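Local coordinates for receptor-like protein kinase ANXUR1 (Arabidopsis thaliana, PDB 6FIG) that probably acts at the cell surface as a malectin-like receptor kinase in plant reproduction, with an ectodomain that carries calcium sites and N-linked glycans, at residues A[186-194]-A[270-280]. Residues are numbered along the deposited sequence; the frame is centred on the assembly and turned at random.
Sequences QSMFRLNVG and WMFQIDKNFTY. With CA (calcium ion), chain H; NAG (2-acetamido-2-deoxy-beta-D-glucopyranose), chain E.
Phe189 and Phe272 both hold CG anti to the carbonyl carbon (chi1 near -60° in both), and their side chains slide past each other in opposite directions. The contact is the face-to-face packing of two beta-sheets in a malectin-like domain. Strand 186-192 pairs with strand 363-372 in one sheet. Strand 270-273 is an edge strand of the other within this chain and runs roughly antiparallel to 186-192 (151° between their directions). Phe272 CD1 sits over the centre of the Phe189 ring. The two planes are oblique, at 48°, with centroids 4.9 Å apart. The rim of Phe189 is met in plane by the Gln273 carbonyl O, 3.5 Å from CZ, and by the Ile274 CG2 methyl. Leu191 points at Phe272 from the opposite direction, and its CD1 meets the ring edge, 3.8 Å from CZ. Leu367 and Ile369 also pack on Phe272. Met188 and Phe189 both face Ile369 in a classic beta bulge, and both point toward 270-280. Met188 CG lies at the edge of the Tyr280 ring, 3.9 Å from CE1; Tyr280 is on strand 278-287, which also pairs with 363-372. Tyr280 OH donates to Asp275 O at 2.6 Å, in the carbonyl plane and on a lone pair, which ties the turn before strand 278-287 to that strand. Asn277 of the same turn carries an N-linked glycan. At the other end Val193 CG1 reaches Trp270 CZ2 obliquely, at 3.9 Å. Asn192 binds calcium through its side-chain OD1 (2.3 Å) and Val193 through its backbone O (2.5 Å); Ile249 O, Asn365 O and Thr252 O and OG1 complete the site.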
loop_
_atom_site.group_PDB
_atom_site.type_symbol
_atom_site.label_atom_id
_atom_site.label_comp_id
_atom_site.label_asym_id
_atom_site.label_seq_id
_atom_site.Cartn_x
_atom_site.Cartn_y
_atom_site.Cartn_z
ATOM N N GLN A 186 14.582 15.647 9.609
ATOM C CA GLN A 186 15.325 14.436 9.245
ATOM C C GLN A 186 15.070 13.381 10.311
ATOM O O GLN A 186 15.241 13.645 11.507
ATOM C CB GLN A 186 16.812 14.715 9.133
ATOM C CG GLN A 186 17.649 13.488 8.795
ATOM C CD GLN A 186 19.121 13.759 8.659
ATOM O OE1 GLN A 186 19.600 14.899 8.801
ATOM N NE2 GLN A 186 19.872 12.695 8.389
ATOM N N SER A 187 14.734 12.175 9.867
ATOM C CA SER A 187 14.596 11.022 10.755
ATOM C C SER A 187 15.957 10.521 11.133
ATOM O O SER A 187 16.714 10.088 10.283
ATOM C CB SER A 187 13.815 9.904 10.065
ATOM O OG SER A 187 12.553 10.380 9.676
ATOM N N MET A 188 16.317 10.630 12.412
ATOM C CA MET A 188 17.643 10.226 12.838
ATOM C C MET A 188 17.661 8.785 13.312
ATOM O O MET A 188 18.581 8.052 13.009
ATOM C CB MET A 188 18.167 11.151 13.949
ATOM C CG MET A 188 18.093 12.628 13.625
ATOM S SD MET A 188 19.114 13.104 12.196
ATOM C CE MET A 188 20.767 12.878 12.811
ATOM N N PHE A 189 16.680 8.427 14.143
ATOM C CA PHE A 189 16.557 7.081 14.716
ATOM C C PHE A 189 15.090 6.763 14.875
ATOM O O PHE A 189 14.264 7.659 15.133
ATOM C CB PHE A 189 17.234 6.989 16.096
ATOM C CG PHE A 189 18.694 7.277 16.048
ATOM C CD1 PHE A 189 19.592 6.294 15.682
ATOM C CD2 PHE A 189 19.162 8.569 16.281
ATOM C CE1 PHE A 189 20.917 6.570 15.565
ATOM C CE2 PHE A 189 20.497 8.860 16.179
ATOM C CZ PHE A 189 21.386 7.866 15.822
ATOM N N ARG A 190 14.780 5.486 14.703
ATOM C CA ARG A 190 13.418 5.001 14.822
ATOM C C ARG A 190 13.474 3.608 15.375
ATOM O O ARG A 190 13.979 2.693 14.708
ATOM C CB ARG A 190 12.711 4.971 13.465
ATOM C CG ARG A 190 11.302 4.431 13.540
ATOM C CD ARG A 190 10.526 4.637 12.261
ATOM N NE ARG A 190 10.201 6.030 11.984
ATOM C CZ ARG A 190 10.670 6.771 10.971
ATOM N NH1 ARG A 190 11.605 6.308 10.158
ATOM N NH2 ARG A 190 10.193 7.990 10.805
ATOM N N LEU A 191 12.997 3.445 16.618
ATOM C CA LEU A 191 13.212 2.225 17.373
ATOM C C LEU A 191 11.941 1.587 17.887
ATOM O O LEU A 191 11.047 2.276 18.392
ATOM C CB LEU A 191 14.113 2.480 18.595
ATOM C CG LEU A 191 15.433 3.190 18.341
ATOM C CD1 LEU A 191 16.161 3.383 19.655
ATOM C CD2 LEU A 191 16.308 2.446 17.339
ATOM N N ASN A 192 11.873 0.269 17.745
ATOM C CA ASN A 192 10.918 -0.541 18.488
ATOM C C ASN A 192 11.601 -0.930 19.792
ATOM O O ASN A 192 12.431 -1.836 19.819
ATOM C CB ASN A 192 10.541 -1.801 17.703
ATOM C CG ASN A 192 9.488 -2.627 18.392
ATOM O OD1 ASN A 192 8.895 -2.162 19.375
ATOM N ND2 ASN A 192 9.256 -3.847 17.911
ATOM N N VAL A 193 11.239 -0.228 20.861
ATOM C CA VAL A 193 11.869 -0.434 22.171
ATOM C C VAL A 193 11.373 -1.761 22.774
ATOM O O VAL A 193 10.165 -1.993 22.920
ATOM C CB VAL A 193 11.662 0.784 23.093
ATOM C CG1 VAL A 193 12.254 0.511 24.472
ATOM C CG2 VAL A 193 12.333 2.009 22.493
ATOM N N GLY A 194 12.328 -2.625 23.074
ATOM C CA GLY A 194 12.046 -3.925 23.662
ATOM C C GLY A 194 11.545 -4.981 22.697
ATOM O O GLY A 194 11.208 -6.081 23.132
ATOM N N TRP A 270 19.634 5.377 27.139
ATOM C CA TRP A 270 19.924 5.259 25.697
ATOM C C TRP A 270 20.804 6.436 25.284
ATOM O O TRP A 270 20.638 7.546 25.790
ATOM C CB TRP A 270 18.649 5.292 24.867
ATOM C CG TRP A 270 17.669 4.174 25.044
ATOM C CD1 TRP A 270 17.543 3.062 24.263
ATOM C CD2 TRP A 270 16.654 4.063 26.062
ATOM N NE1 TRP A 270 16.505 2.270 24.717
ATOM C CE2 TRP A 270 15.945 2.860 25.818
ATOM C CE3 TRP A 270 16.271 4.865 27.145
ATOM C CZ2 TRP A 270 14.881 2.450 26.605
ATOM C CZ3 TRP A 270 15.205 4.462 27.911
ATOM C CH2 TRP A 270 14.527 3.260 27.650
ATOM N N MET A 271 21.733 6.203 24.361
ATOM C CA MET A 271 22.577 7.273 23.836
ATOM C C MET A 271 22.630 7.209 22.310
ATOM O O MET A 271 22.732 6.127 21.735
ATOM C CB MET A 271 23.987 7.178 24.405
ATOM C CG MET A 271 24.825 8.439 24.188
ATOM S SD MET A 271 26.472 8.375 24.936
ATOM C CE MET A 271 26.054 7.782 26.578
ATOM N N PHE A 272 22.610 8.398 21.701
ATOM C CA PHE A 272 22.539 8.564 20.249
ATOM C C PHE A 272 23.548 9.598 19.778
ATOM O O PHE A 272 23.674 10.662 20.395
ATOM C CB PHE A 272 21.148 9.033 19.869
ATOM C CG PHE A 272 20.089 8.085 20.287
ATOM C CD1 PHE A 272 19.814 6.965 19.518
ATOM C CD2 PHE A 272 19.428 8.263 21.505
ATOM C CE1 PHE A 272 18.857 6.054 19.918
ATOM C CE2 PHE A 272 18.474 7.349 21.921
ATOM C CZ PHE A 272 18.191 6.240 21.124
ATOM N N GLN A 273 24.263 9.265 18.696
ATOM C CA GLN A 273 25.154 10.193 18.031
ATOM C C GLN A 273 24.351 11.026 17.035
ATOM O O GLN A 273 23.679 10.480 16.171
ATOM C CB GLN A 273 26.265 9.422 17.308
ATOM C CG GLN A 273 27.132 8.589 18.241
ATOM C CD GLN A 273 27.902 9.424 19.253
ATOM O OE1 GLN A 273 28.375 10.524 18.942
ATOM N NE2 GLN A 273 28.051 8.896 20.466
ATOM N N ILE A 274 24.407 12.344 17.188
ATOM C CA ILE A 274 23.671 13.275 16.316
ATOM C C ILE A 274 24.588 14.435 15.864
ATOM O O ILE A 274 25.796 14.395 16.083
ATOM C CB ILE A 274 22.364 13.747 16.994
ATOM C CG1 ILE A 274 22.591 14.242 18.431
ATOM C CG2 ILE A 274 21.320 12.616 17.011
ATOM C CD1 ILE A 274 23.461 15.462 18.592
ATOM N N ASP A 275 24.009 15.434 15.199
ATOM C CA ASP A 275 24.755 16.606 14.729
ATOM C C ASP A 275 24.486 17.799 15.638
ATOM O O ASP A 275 23.353 18.094 15.966
ATOM C CB ASP A 275 24.314 16.962 13.303
ATOM C CG ASP A 275 24.556 15.829 12.303
ATOM O OD1 ASP A 275 25.571 15.091 12.453
ATOM O OD2 ASP A 275 23.754 15.715 11.334
ATOM N N LYS A 276 25.534 18.511 16.018
ATOM C CA LYS A 276 25.393 19.699 16.859
ATOM C C LYS A 276 24.688 20.841 16.100
ATOM O O LYS A 276 24.662 20.853 14.857
ATOM C CB LYS A 276 26.771 20.153 17.344
ATOM C CG LYS A 276 27.432 19.193 18.331
ATOM C CD LYS A 276 28.812 19.651 18.818
ATOM C CE LYS A 276 29.905 19.465 17.775
ATOM N NZ LYS A 276 31.270 19.572 18.354
ATOM N N ASN A 277 24.091 21.756 16.849
ATOM C CA ASN A 277 23.514 23.016 16.338
ATOM C C ASN A 277 22.156 22.832 15.674
ATOM O O ASN A 277 21.793 23.590 14.765
ATOM C CB ASN A 277 24.434 23.751 15.341
ATOM C CG ASN A 277 25.727 24.213 15.935
ATOM O OD1 ASN A 277 26.171 23.754 16.987
ATOM N ND2 ASN A 277 26.341 25.168 15.251
ATOM N N PHE A 278 21.429 21.819 16.102
ATOM C CA PHE A 278 20.036 21.629 15.714
ATOM C C PHE A 278 19.205 21.353 16.964
ATOM O O PHE A 278 19.717 20.829 17.980
ATOM C CB PHE A 278 19.857 20.439 14.772
ATOM C CG PHE A 278 20.548 20.581 13.451
ATOM C CD1 PHE A 278 19.934 21.276 12.412
ATOM C CD2 PHE A 278 21.804 20.020 13.239
ATOM C CE1 PHE A 278 20.557 21.398 11.179
ATOM C CE2 PHE A 278 22.437 20.152 12.005
ATOM C CZ PHE A 278 21.801 20.829 10.970
ATOM N N THR A 279 17.928 21.701 16.877
ATOM C CA THR A 279 16.924 21.225 17.803
ATOM C C THR A 279 16.408 19.881 17.323
ATOM O O THR A 279 16.102 19.700 16.129
ATOM C CB THR A 279 15.762 22.224 17.908
ATOM O OG1 THR A 279 16.247 23.477 18.391
ATOM C CG2 THR A 279 14.678 21.714 18.846
ATOM N N TYR A 280 16.343 18.929 18.236
ATOM C CA TYR A 280 15.814 17.594 17.992
ATOM C C TYR A 280 14.504 17.370 18.749
ATOM O O TYR A 280 14.305 17.905 19.848
ATOM C CB TYR A 280 16.809 16.511 18.421
ATOM C CG TYR A 280 18.047 16.539 17.567
ATOM C CD1 TYR A 280 18.149 15.701 16.460
ATOM C CD2 TYR A 280 19.077 17.414 17.839
ATOM C CE1 TYR A 280 19.266 15.740 15.642
ATOM C CE2 TYR A 280 20.202 17.471 17.010
ATOM C CZ TYR A 280 20.275 16.634 15.900
ATOM O OH TYR A 280 21.376 16.659 15.061
HETATM CA CA CA H . 8.084 -1.855 21.524
HETATM C C1 NAG E . 27.598 25.764 15.617
HETATM C C2 NAG E . 28.355 26.132 14.339
HETATM C C3 NAG E . 29.683 26.788 14.678
HETATM C C4 NAG E . 29.425 27.962 15.618
HETATM C C5 NAG E . 28.561 27.555 16.825
HETATM C C6 NAG E . 28.181 28.772 17.651
HETATM C C7 NAG E . 27.967 24.620 12.432
HETATM C C8 NAG E . 28.426 23.319 11.817
HETATM N N2 NAG E . 28.612 24.942 13.561
HETATM O O3 NAG E . 30.361 27.246 13.503
HETATM O O4 NAG E . 30.635 28.611 16.042
HETATM O O5 NAG E . 27.364 26.948 16.369
HETATM O O6 NAG E . 27.501 28.379 18.860
HETATM O O7 NAG E . 27.085 25.312 11.913
#